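Local coordinates for protein acetyl transferase (Salmonella typhimurium, PDB 1S7K) that probably transfers an acetyl group from acetyl-coenzyme A to the N-terminal amino group of ribosomal protein L7/L12, as a dimeric GNAT-family enzyme, at residues T13-H23 against M72-E80; I90-I99 against G128-K136. All coordinates share one frame; numbering follows the deposited sequence.

Contact 1: T13-H23 against M72-E80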
loop_
_atom_site.group_PDB
_atom_site.type_symbol
_atom_site.label_atom_id
_atom_site.label_comp_id
_atom_site.label_asym_id
_atom_site.label_seq_id
_atom_site.Cartn_x
_atom_site.Cartn_y
_atom_site.Cartn_z
ATOM N N THR A 13 14.999 -26.858 14.401
ATOM C CA THR A 13 15.398 -27.090 13.019
ATOM C C THR A 13 15.200 -25.896 12.058
ATOM O O THR A 13 15.671 -25.939 10.926
ATOM C CB THR A 13 14.572 -28.253 12.490
ATOM O OG1 THR A 13 13.188 -27.954 12.731
ATOM C CG2 THR A 13 14.885 -29.549 13.275
ATOM N N LEU A 14 14.483 -24.859 12.479
ATOM C CA LEU A 14 14.246 -23.727 11.578
ATOM C C LEU A 14 14.916 -22.457 12.056
ATOM O O LEU A 14 15.035 -22.198 13.280
ATOM C CB LEU A 14 12.725 -23.479 11.504
ATOM C CG LEU A 14 11.857 -24.605 10.939
ATOM C CD1 LEU A 14 10.295 -24.254 10.989
ATOM C CD2 LEU A 14 12.333 -24.916 9.526
ATOM N N GLU A 15 15.343 -21.631 11.094
ATOM C CA GLU A 15 15.849 -20.308 11.447
ATOM C C GLU A 15 15.740 -19.412 10.190
ATOM O O GLU A 15 15.639 -19.918 9.065
ATOM C CB GLU A 15 17.289 -20.360 12.002
ATOM C CG GLU A 15 18.415 -20.547 10.994
ATOM C CD GLU A 15 19.837 -20.527 11.647
ATOM O OE1 GLU A 15 20.004 -20.660 12.890
ATOM O OE2 GLU A 15 20.779 -20.383 10.869
ATOM N N LEU A 16 15.630 -18.103 10.406
ATOM C CA LEU A 16 15.540 -17.119 9.307
ATOM C C LEU A 16 16.901 -16.423 9.277
ATOM O O LEU A 16 17.465 -16.126 10.338
ATOM C CB LEU A 16 14.480 -16.068 9.624
ATOM C CG LEU A 16 13.035 -16.550 9.713
ATOM C CD1 LEU A 16 12.156 -15.438 10.264
ATOM C CD2 LEU A 16 12.584 -16.919 8.273
ATOM N N ARG A 17 17.439 -16.220 8.083
ATOM C CA ARG A 17 18.677 -15.498 7.936
ATOM C C ARG A 17 18.387 -14.316 6.993
ATOM O O ARG A 17 17.745 -14.485 5.941
ATOM C CB ARG A 17 19.770 -16.412 7.332
ATOM C CG ARG A 17 20.016 -17.693 8.139
ATOM C CD ARG A 17 21.109 -18.589 7.543
ATOM N NE ARG A 17 21.171 -19.870 8.267
ATOM C CZ ARG A 17 21.823 -20.958 7.847
ATOM N NH1 ARG A 17 21.812 -22.081 8.569
ATOM N NH2 ARG A 17 22.505 -20.938 6.709
ATOM N N ALA A 18 18.809 -13.116 7.389
ATOM C CA ALA A 18 18.626 -11.971 6.480
ATOM C C ALA A 18 19.294 -12.299 5.156
ATOM O O ALA A 18 20.426 -12.801 5.110
ATOM C CB ALA A 18 19.233 -10.724 7.050
ATOM N N ALA A 19 18.581 -12.066 4.061
ATOM C CA ALA A 19 19.124 -12.309 2.719
ATOM C C ALA A 19 20.491 -11.617 2.565
ATOM O O ALA A 19 20.659 -10.429 2.875
ATOM C CB ALA A 19 18.170 -11.795 1.660
ATOM N N ASP A 20 21.467 -12.372 2.110
ATOM C CA ASP A 20 22.802 -11.818 1.926
ATOM C C ASP A 20 23.314 -12.091 0.541
ATOM O O ASP A 20 22.872 -13.023 -0.115
ATOM C CB ASP A 20 23.779 -12.445 2.912
ATOM C CG ASP A 20 25.129 -11.805 2.842
ATOM O OD1 ASP A 20 25.305 -10.693 3.407
ATOM O OD2 ASP A 20 26.008 -12.398 2.194
ATOM N N GLU A 21 24.275 -11.281 0.092
ATOM C CA GLU A 21 24.835 -11.499 -1.226
ATOM C C GLU A 21 25.290 -12.972 -1.315
ATOM O O GLU A 21 25.146 -13.608 -2.363
ATOM C CB GLU A 21 26.013 -10.538 -1.468
ATOM C CG GLU A 21 25.769 -9.560 -2.603
ATOM C CD GLU A 21 25.784 -10.241 -3.971
ATOM O OE1 GLU A 21 25.350 -11.417 -4.045
ATOM O OE2 GLU A 21 26.218 -9.606 -4.969
ATOM N N SER A 22 25.799 -13.529 -0.206
ATOM C CA SER A 22 26.249 -14.921 -0.248
ATOM C C SER A 22 25.169 -15.941 -0.587
ATOM O O SER A 22 25.483 -17.063 -0.983
ATOM C CB SER A 22 26.878 -15.336 1.079
ATOM O OG SER A 22 25.894 -15.428 2.110
ATOM N N HIS A 23 23.902 -15.573 -0.441
ATOM C CA HIS A 23 22.805 -16.517 -0.709
ATOM C C HIS A 23 22.371 -16.566 -2.180
ATOM O O HIS A 23 21.690 -17.499 -2.612
ATOM C CB HIS A 23 21.534 -16.134 0.112
ATOM C CG HIS A 23 21.739 -16.046 1.598
ATOM N ND1 HIS A 23 21.710 -14.848 2.279
ATOM C CD2 HIS A 23 21.960 -17.005 2.529
ATOM C CE1 HIS A 23 21.907 -15.071 3.569
ATOM N NE2 HIS A 23 22.066 -16.371 3.747
ATOM N N MET A 72 13.958 -8.905 3.765
ATOM C CA MET A 72 13.938 -10.130 3.017
ATOM C C MET A 72 14.734 -11.180 3.816
ATOM O O MET A 72 15.942 -11.007 4.004
ATOM C CB MET A 72 14.547 -9.976 1.621
ATOM C CG MET A 72 14.587 -11.316 0.901
ATOM S SD MET A 72 15.455 -11.104 -0.655
ATOM C CE MET A 72 15.188 -12.538 -1.319
ATOM N N TYR A 73 14.040 -12.225 4.308
ATOM C CA TYR A 73 14.710 -13.276 5.030
ATOM C C TYR A 73 14.610 -14.600 4.275
ATOM O O TYR A 73 13.635 -14.902 3.583
ATOM C CB TYR A 73 14.077 -13.429 6.450
ATOM C CG TYR A 73 14.290 -12.257 7.374
ATOM C CD1 TYR A 73 15.472 -12.140 8.130
ATOM C CD2 TYR A 73 13.320 -11.266 7.514
ATOM C CE1 TYR A 73 15.671 -11.025 9.017
ATOM C CE2 TYR A 73 13.512 -10.162 8.365
ATOM C CZ TYR A 73 14.687 -10.052 9.115
ATOM O OH TYR A 73 14.853 -8.981 9.983
ATOM N N LEU A 74 15.642 -15.414 4.431
ATOM C CA LEU A 74 15.704 -16.745 3.870
ATOM C C LEU A 74 15.384 -17.746 5.015
ATOM O O LEU A 74 15.929 -17.623 6.130
ATOM C CB LEU A 74 17.120 -17.012 3.329
ATOM C CG LEU A 74 17.395 -16.265 2.039
ATOM C CD1 LEU A 74 18.733 -16.720 1.435
ATOM C CD2 LEU A 74 16.299 -16.654 1.042
ATOM N N ILE A 75 14.498 -18.689 4.736
ATOM C CA ILE A 75 14.062 -19.736 5.676
ATOM C C ILE A 75 14.953 -20.955 5.446
ATOM O O ILE A 75 14.994 -21.460 4.321
ATOM C CB ILE A 75 12.599 -20.184 5.377
ATOM C CG1 ILE A 75 11.570 -19.064 5.647
ATOM C CG2 ILE A 75 12.189 -21.387 6.295
ATOM C CD1 ILE A 75 10.218 -19.422 4.888
ATOM N N PHE A 76 15.619 -21.423 6.508
ATOM C CA PHE A 76 16.489 -22.600 6.469
ATOM C C PHE A 76 15.924 -23.648 7.388
ATOM O O PHE A 76 15.549 -23.363 8.517
ATOM C CB PHE A 76 17.905 -22.278 6.914
ATOM C CG PHE A 76 18.678 -21.546 5.895
ATOM C CD1 PHE A 76 18.667 -20.143 5.849
ATOM C CD2 PHE A 76 19.404 -22.252 4.948
ATOM C CE1 PHE A 76 19.368 -19.469 4.863
ATOM C CE2 PHE A 76 20.110 -21.591 3.960
ATOM C CZ PHE A 76 20.091 -20.188 3.921
ATOM N N CYS A 77 15.854 -24.862 6.876
ATOM C CA CYS A 77 15.301 -25.965 7.653
ATOM C C CYS A 77 16.433 -26.987 7.718
ATOM O O CYS A 77 16.841 -27.477 6.675
ATOM C CB CYS A 77 14.080 -26.510 6.901
ATOM S SG CYS A 77 13.415 -28.129 7.516
ATOM N N GLN A 78 16.910 -27.314 8.926
ATOM C CA GLN A 78 18.041 -28.238 9.100
ATOM C C GLN A 78 19.212 -27.823 8.179
ATOM O O GLN A 78 19.861 -28.682 7.557
ATOM C CB GLN A 78 17.640 -29.671 8.776
ATOM C CG GLN A 78 16.434 -30.187 9.589
ATOM C CD GLN A 78 16.392 -31.709 9.665
ATOM O OE1 GLN A 78 15.447 -32.299 10.179
ATOM N NE2 GLN A 78 17.451 -32.352 9.159
ATOM N N ASN A 79 19.443 -26.513 8.087
ATOM C CA ASN A 79 20.518 -25.904 7.282
ATOM C C ASN A 79 20.395 -25.888 5.755
ATOM O O ASN A 79 21.319 -25.468 5.062
ATOM C CB ASN A 79 21.879 -26.515 7.668
ATOM C CG ASN A 79 22.297 -26.113 9.062
ATOM O OD1 ASN A 79 22.251 -24.941 9.391
ATOM N ND2 ASN A 79 22.677 -27.094 9.897
ATOM N N GLU A 80 19.252 -26.297 5.238
ATOM C CA GLU A 80 19.005 -26.302 3.802
ATOM C C GLU A 80 18.104 -25.110 3.483
ATOM O O GLU A 80 17.153 -24.860 4.197
ATOM C CB GLU A 80 18.275 -27.572 3.419
ATOM C CG GLU A 80 18.319 -27.828 1.954
ATOM C CD GLU A 80 17.547 -29.041 1.556
ATOM O OE1 GLU A 80 17.383 -29.980 2.381
ATOM O OE2 GLU A 80 17.112 -29.062 0.386
HETATM O O HOH W 1 18.122 -24.693 9.543
HETATM O O HOH W 2 23.137 -23.261 5.892
#
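The guanidinium of Arg17 lies flat over one face of the Phe76 ring, planes 17° apart, with Arg17 CZ 3.8 Å from the ring centroid: a stacked cation-pi pair. Arg17 CG turns beside the backbone N (chi1 -56°) and the rest of the chain runs extended, so the aliphatic part crosses above the ring on its way, Arg17 CD 3.3 Å from Phe76 CE1. Three groups meet the guanidinium round its rim and probably fix its rotation. Glu15 OE2 takes the salt bridge from Arg17 NE at 2.7 Å with its anti lone pair, Asn79 OD1 accepts a weak bond from Arg17 NH1, and a water links Arg17 NH2 to Asn79 O. On the same face of the sheet the His23 ring sits obliquely to Phe76, and Met81 lies against both Leu74 and Phe76.

Behind these side chains, strands 14-18 and 72-77 run antiparallel; in the mixed sheet of the GNAT fold, strand 14-18 lies between 7-9 and 71-77. Glu15 with Phe76 and Arg17 with Leu74 are the hydrogen-bonded pairs, Leu74 N reaching Arg17 O at 2.8 Å. Ala19 N extends the pairing to Met72 O, and Gln78 N, from within the type I' turn Cys77-Glu80, donates to Thr13 O at 2.7 Å. The other face is apolar: Leu16 and Ile75 lie side by side, Leu16 CD2 3.5 Å from Ile75 CG1, while Leu14 CD2 meets Cys77 CB. Helix 112-127 covers that face, where Ile75 touches Ile112 and Met113, both residues of the coenzyme A site.

Contact 2: I90-I99 against G128-K136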
loop_
_atom_site.group_PDB
_atom_site.type_symbol
_atom_site.label_atom_id
_atom_site.label_comp_id
_atom_site.label_asym_id
_atom_site.label_seq_id
_atom_site.Cartn_x
_atom_site.Cartn_y
_atom_site.Cartn_z
ATOM N N ILE A 90 7.285 -1.696 4.158
ATOM C CA ILE A 90 7.080 -1.269 5.545
ATOM C C ILE A 90 6.724 0.196 5.469
ATOM O O ILE A 90 7.206 0.893 4.556
ATOM C CB ILE A 90 8.365 -1.438 6.384
ATOM C CG1 ILE A 90 8.639 -2.943 6.594
ATOM C CG2 ILE A 90 8.239 -0.720 7.730
ATOM C CD1 ILE A 90 10.020 -3.259 7.164
ATOM N N GLU A 91 5.866 0.631 6.392
ATOM C CA GLU A 91 5.421 1.993 6.534
ATOM C C GLU A 91 6.057 2.347 7.899
ATOM O O GLU A 91 5.452 2.134 8.934
ATOM C CB GLU A 91 3.897 2.017 6.592
ATOM C CG GLU A 91 3.254 1.617 5.255
ATOM C CD GLU A 91 1.754 1.586 5.339
ATOM O OE1 GLU A 91 1.215 1.925 6.425
ATOM O OE2 GLU A 91 1.132 1.216 4.317
ATOM N N PRO A 92 7.320 2.850 7.898
ATOM C CA PRO A 92 7.965 3.158 9.174
ATOM C C PRO A 92 7.148 3.945 10.163
ATOM O O PRO A 92 7.096 3.592 11.331
ATOM C CB PRO A 92 9.273 3.897 8.753
ATOM C CG PRO A 92 9.554 3.308 7.364
ATOM C CD PRO A 92 8.131 3.361 6.774
ATOM N N ILE A 93 6.468 4.986 9.703
ATOM C CA ILE A 93 5.737 5.817 10.650
ATOM C C ILE A 93 4.576 5.100 11.296
ATOM O O ILE A 93 4.329 5.270 12.467
ATOM C CB ILE A 93 5.252 7.130 9.964
ATOM C CG1 ILE A 93 6.483 7.792 9.276
ATOM C CG2 ILE A 93 4.641 8.066 11.057
ATOM C CD1 ILE A 93 6.144 8.868 8.134
ATOM N N ASN A 94 3.866 4.290 10.510
ATOM C CA ASN A 94 2.728 3.509 11.023
ATOM C C ASN A 94 3.190 2.173 11.677
ATOM O O ASN A 94 2.352 1.435 12.283
ATOM C CB ASN A 94 1.751 3.203 9.853
ATOM C CG ASN A 94 1.183 4.475 9.203
ATOM O OD1 ASN A 94 0.948 5.458 9.880
ATOM N ND2 ASN A 94 0.934 4.438 7.868
ATOM N N LYS A 95 4.490 1.893 11.592
ATOM C CA LYS A 95 5.072 0.653 12.136
ATOM C C LYS A 95 4.225 -0.517 11.606
ATOM O O LYS A 95 3.770 -1.352 12.398
ATOM C CB LYS A 95 5.033 0.629 13.656
ATOM C CG LYS A 95 5.921 1.712 14.325
ATOM C CD LYS A 95 6.051 1.420 15.832
ATOM C CE LYS A 95 6.772 2.571 16.517
ATOM N NZ LYS A 95 7.111 2.248 17.893
ATOM N N ALA A 96 3.982 -0.512 10.293
ATOM C CA ALA A 96 3.198 -1.555 9.600
ATOM C C ALA A 96 4.022 -2.262 8.502
ATOM O O ALA A 96 4.769 -1.617 7.724
ATOM C CB ALA A 96 1.931 -0.920 8.977
ATOM N N ALA A 97 3.844 -3.578 8.394
ATOM C CA ALA A 97 4.544 -4.367 7.389
ATOM C C ALA A 97 3.584 -5.273 6.655
ATOM O O ALA A 97 2.673 -5.834 7.293
ATOM C CB ALA A 97 5.608 -5.193 8.032
ATOM N N TYR A 98 3.775 -5.426 5.346
ATOM C CA TYR A 98 2.939 -6.346 4.564
ATOM C C TYR A 98 3.808 -7.599 4.329
ATOM O O TYR A 98 4.964 -7.526 3.916
ATOM C CB TYR A 98 2.539 -5.705 3.236
ATOM C CG TYR A 98 1.735 -4.445 3.482
ATOM C CD1 TYR A 98 2.349 -3.217 3.672
ATOM C CD2 TYR A 98 0.363 -4.517 3.610
ATOM C CE1 TYR A 98 1.570 -2.058 3.998
ATOM C CE2 TYR A 98 -0.407 -3.407 3.935
ATOM C CZ TYR A 98 0.184 -2.194 4.122
ATOM O OH TYR A 98 -0.624 -1.115 4.394
ATOM N N ILE A 99 3.255 -8.740 4.643
ATOM C CA ILE A 99 4.001 -9.995 4.547
ATOM C C ILE A 99 3.930 -10.726 3.181
ATOM O O ILE A 99 2.858 -10.863 2.588
ATOM C CB ILE A 99 3.472 -10.984 5.650
ATOM C CG1 ILE A 99 3.844 -10.488 7.057
ATOM C CG2 ILE A 99 4.020 -12.392 5.377
ATOM C CD1 ILE A 99 2.895 -10.923 8.200
ATOM N N GLY A 128 10.393 -3.585 18.324
ATOM C CA GLY A 128 9.456 -2.501 18.518
ATOM C C GLY A 128 9.190 -1.622 17.334
ATOM O O GLY A 128 8.347 -0.703 17.430
ATOM N N ASP A 129 9.944 -1.820 16.251
ATOM C CA ASP A 129 9.739 -0.978 15.106
ATOM C C ASP A 129 8.599 -1.408 14.214
ATOM O O ASP A 129 8.249 -0.689 13.281
ATOM C CB ASP A 129 11.022 -0.744 14.286
ATOM C CG ASP A 129 11.822 -2.024 13.967
ATOM O OD1 ASP A 129 12.713 -1.923 13.059
ATOM O OD2 ASP A 129 11.604 -3.078 14.615
ATOM N N ILE A 130 7.996 -2.577 14.493
ATOM C CA ILE A 130 6.806 -2.986 13.708
ATOM C C ILE A 130 5.817 -3.570 14.737
ATOM O O ILE A 130 6.203 -4.431 15.542
ATOM C CB ILE A 130 7.133 -4.043 12.645
ATOM C CG1 ILE A 130 8.308 -3.562 11.779
ATOM C CG2 ILE A 130 5.886 -4.322 11.750
ATOM C CD1 ILE A 130 8.471 -4.345 10.501
ATOM N N ARG A 131 4.547 -3.129 14.661
ATOM C CA ARG A 131 3.461 -3.547 15.543
ATOM C C ARG A 131 2.217 -4.072 14.762
ATOM O O ARG A 131 1.436 -4.808 15.300
ATOM C CB ARG A 131 2.969 -2.374 16.409
ATOM C CG ARG A 131 2.292 -1.238 15.572
ATOM C CD ARG A 131 2.188 0.017 16.430
ATOM N NE ARG A 131 1.373 -0.258 17.617
ATOM C CZ ARG A 131 0.035 -0.400 17.600
ATOM N NH1 ARG A 131 -0.666 -0.302 16.476
ATOM N NH2 ARG A 131 -0.599 -0.635 18.731
ATOM N N ARG A 132 2.089 -3.718 13.490
ATOM C CA ARG A 132 0.939 -4.114 12.680
ATOM C C ARG A 132 1.469 -4.981 11.510
ATOM O O ARG A 132 2.244 -4.517 10.655
ATOM C CB ARG A 132 0.197 -2.866 12.133
ATOM C CG ARG A 132 -1.110 -3.261 11.279
ATOM C CD ARG A 132 -1.841 -1.962 10.743
ATOM N NE ARG A 132 -2.583 -2.273 9.531
ATOM C CZ ARG A 132 -3.719 -2.973 9.499
ATOM N NH1 ARG A 132 -4.273 -3.277 8.331
ATOM N NH2 ARG A 132 -4.372 -3.271 10.623
ATOM N N PHE A 133 1.077 -6.253 11.495
ATOM C CA PHE A 133 1.573 -7.150 10.468
ATOM C C PHE A 133 0.431 -7.469 9.565
ATOM O O PHE A 133 -0.630 -7.880 10.051
ATOM C CB PHE A 133 2.116 -8.444 11.110
ATOM C CG PHE A 133 3.221 -8.195 12.084
ATOM C CD1 PHE A 133 2.931 -7.964 13.426
ATOM C CD2 PHE A 133 4.537 -8.107 11.641
ATOM C CE1 PHE A 133 3.933 -7.649 14.314
ATOM C CE2 PHE A 133 5.567 -7.786 12.547
ATOM C CZ PHE A 133 5.248 -7.559 13.898
ATOM N N VAL A 134 0.618 -7.265 8.273
ATOM C CA VAL A 134 -0.482 -7.446 7.342
ATOM C C VAL A 134 -0.272 -8.463 6.285
ATOM O O VAL A 134 0.823 -8.555 5.775
ATOM C CB VAL A 134 -0.759 -6.101 6.618
ATOM C CG1 VAL A 134 -1.955 -6.221 5.649
ATOM C CG2 VAL A 134 -1.062 -5.009 7.733
ATOM N N ILE A 135 -1.297 -9.288 6.018
ATOM C CA ILE A 135 -1.219 -10.272 4.904
ATOM C C ILE A 135 -2.315 -9.941 3.922
ATOM O O ILE A 135 -3.519 -9.982 4.297
ATOM C CB ILE A 135 -1.458 -11.733 5.358
ATOM C CG1 ILE A 135 -0.219 -12.216 6.118
ATOM C CG2 ILE A 135 -1.762 -12.653 4.081
ATOM C CD1 ILE A 135 -0.351 -13.550 6.926
ATOM N N LYS A 136 -1.936 -9.591 2.690
ATOM C CA LYS A 136 -2.940 -9.364 1.642
ATOM C C LYS A 136 -2.755 -10.568 0.743
ATOM O O LYS A 136 -1.590 -10.857 0.344
ATOM C CB LYS A 136 -2.617 -8.079 0.850
ATOM C CG LYS A 136 -2.853 -6.794 1.606
ATOM C CD LYS A 136 -2.166 -5.599 0.932
ATOM C CE LYS A 136 -2.838 -5.211 -0.317
ATOM N NZ LYS A 136 -1.966 -4.180 -1.021
HETATM O O HOH W 3 0.131 0.134 13.737
HETATM O O HOH W 4 -1.576 -1.114 7.133
HETATM O O HOH W 5 0.731 -8.775 2.297
HETATM O O HOH W 6 0.892 -11.915 1.005
#
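Gly128 O accepts a hydrogen bond from Lys95 NZ at 3.2 Å; the lysine reaches it with an extended chain whose CG also passes Asp129 O. At Ile130, CG2 touches Ala97 CB and CD1 meets Ile90 CD1 at 3.8 Å, the two isoleucines crossing at about a right angle. Next, Arg131 N and Arg132 N both donate to Lys95 O, Arg131 N from 28° outside the carbonyl plane and Arg132 N within it. That carbonyl belongs to a G1 beta bulge, in which Lys95 and Ala96 both face Glu91. From Arg132 the strands pair in parallel: Ala97 N binds Arg132 O at 2.9 Å and Val134 N binds Ala97 O at 2.7 Å. Arg132, salt-bridged through NH1 to Glu156, reaches Tyr98 OH from NE through a water; that hydroxyl also bonds Glu91 OE2. Phe133 CB touches Ile99 CD1 on the face of Ala97, away from Arg132, Val134 and Tyr98. Val134 lies alongside Tyr98, its CG1 3.5 Å from Tyr98 CD2, and its carbonyl takes Ile99 N almost straight on. Ile135 CG1 packs against Ile99 CB, and Lys136 CD comes obliquely to the tyrosine ring.

Tyr169 of the second subunit makes a cation-pi contact with Arg131, which is salt-bridged to Asp180. Tyr101 and Cys137, which bind coenzyme A, follow just beyond. In this beta-alpha-beta unit, 96-103, 112-127 and 132-138, the helix covers Ile99, Ile130 and Phe133; strands 80-91 and 168-178 flank it.

In the fold
From the N terminus, after the short strand 7-9, the chain lays down strand 14-18, passes through helices 24-33 and 55-67, and returns in strand 71-77, where contact 1 closes this excursion. The turn after it leads into strand 80-91, next to 71-77 in the sheet, and contact 2 opens at the end of that strand. Strand 96-103 and helix 112-127 follow before strand 132-138 closes contact 2. The two loops are therefore in series, neither nesting nor crossing. Their centres lie about 21 Å apart in one sheet, bridged by strand 80-91, while helix 112-127 spans both on one face. Contact 1 ties strand 14-18 to 71-77; contact 2 joins 96-103 to 132-138, its loop ends touching the second subunit.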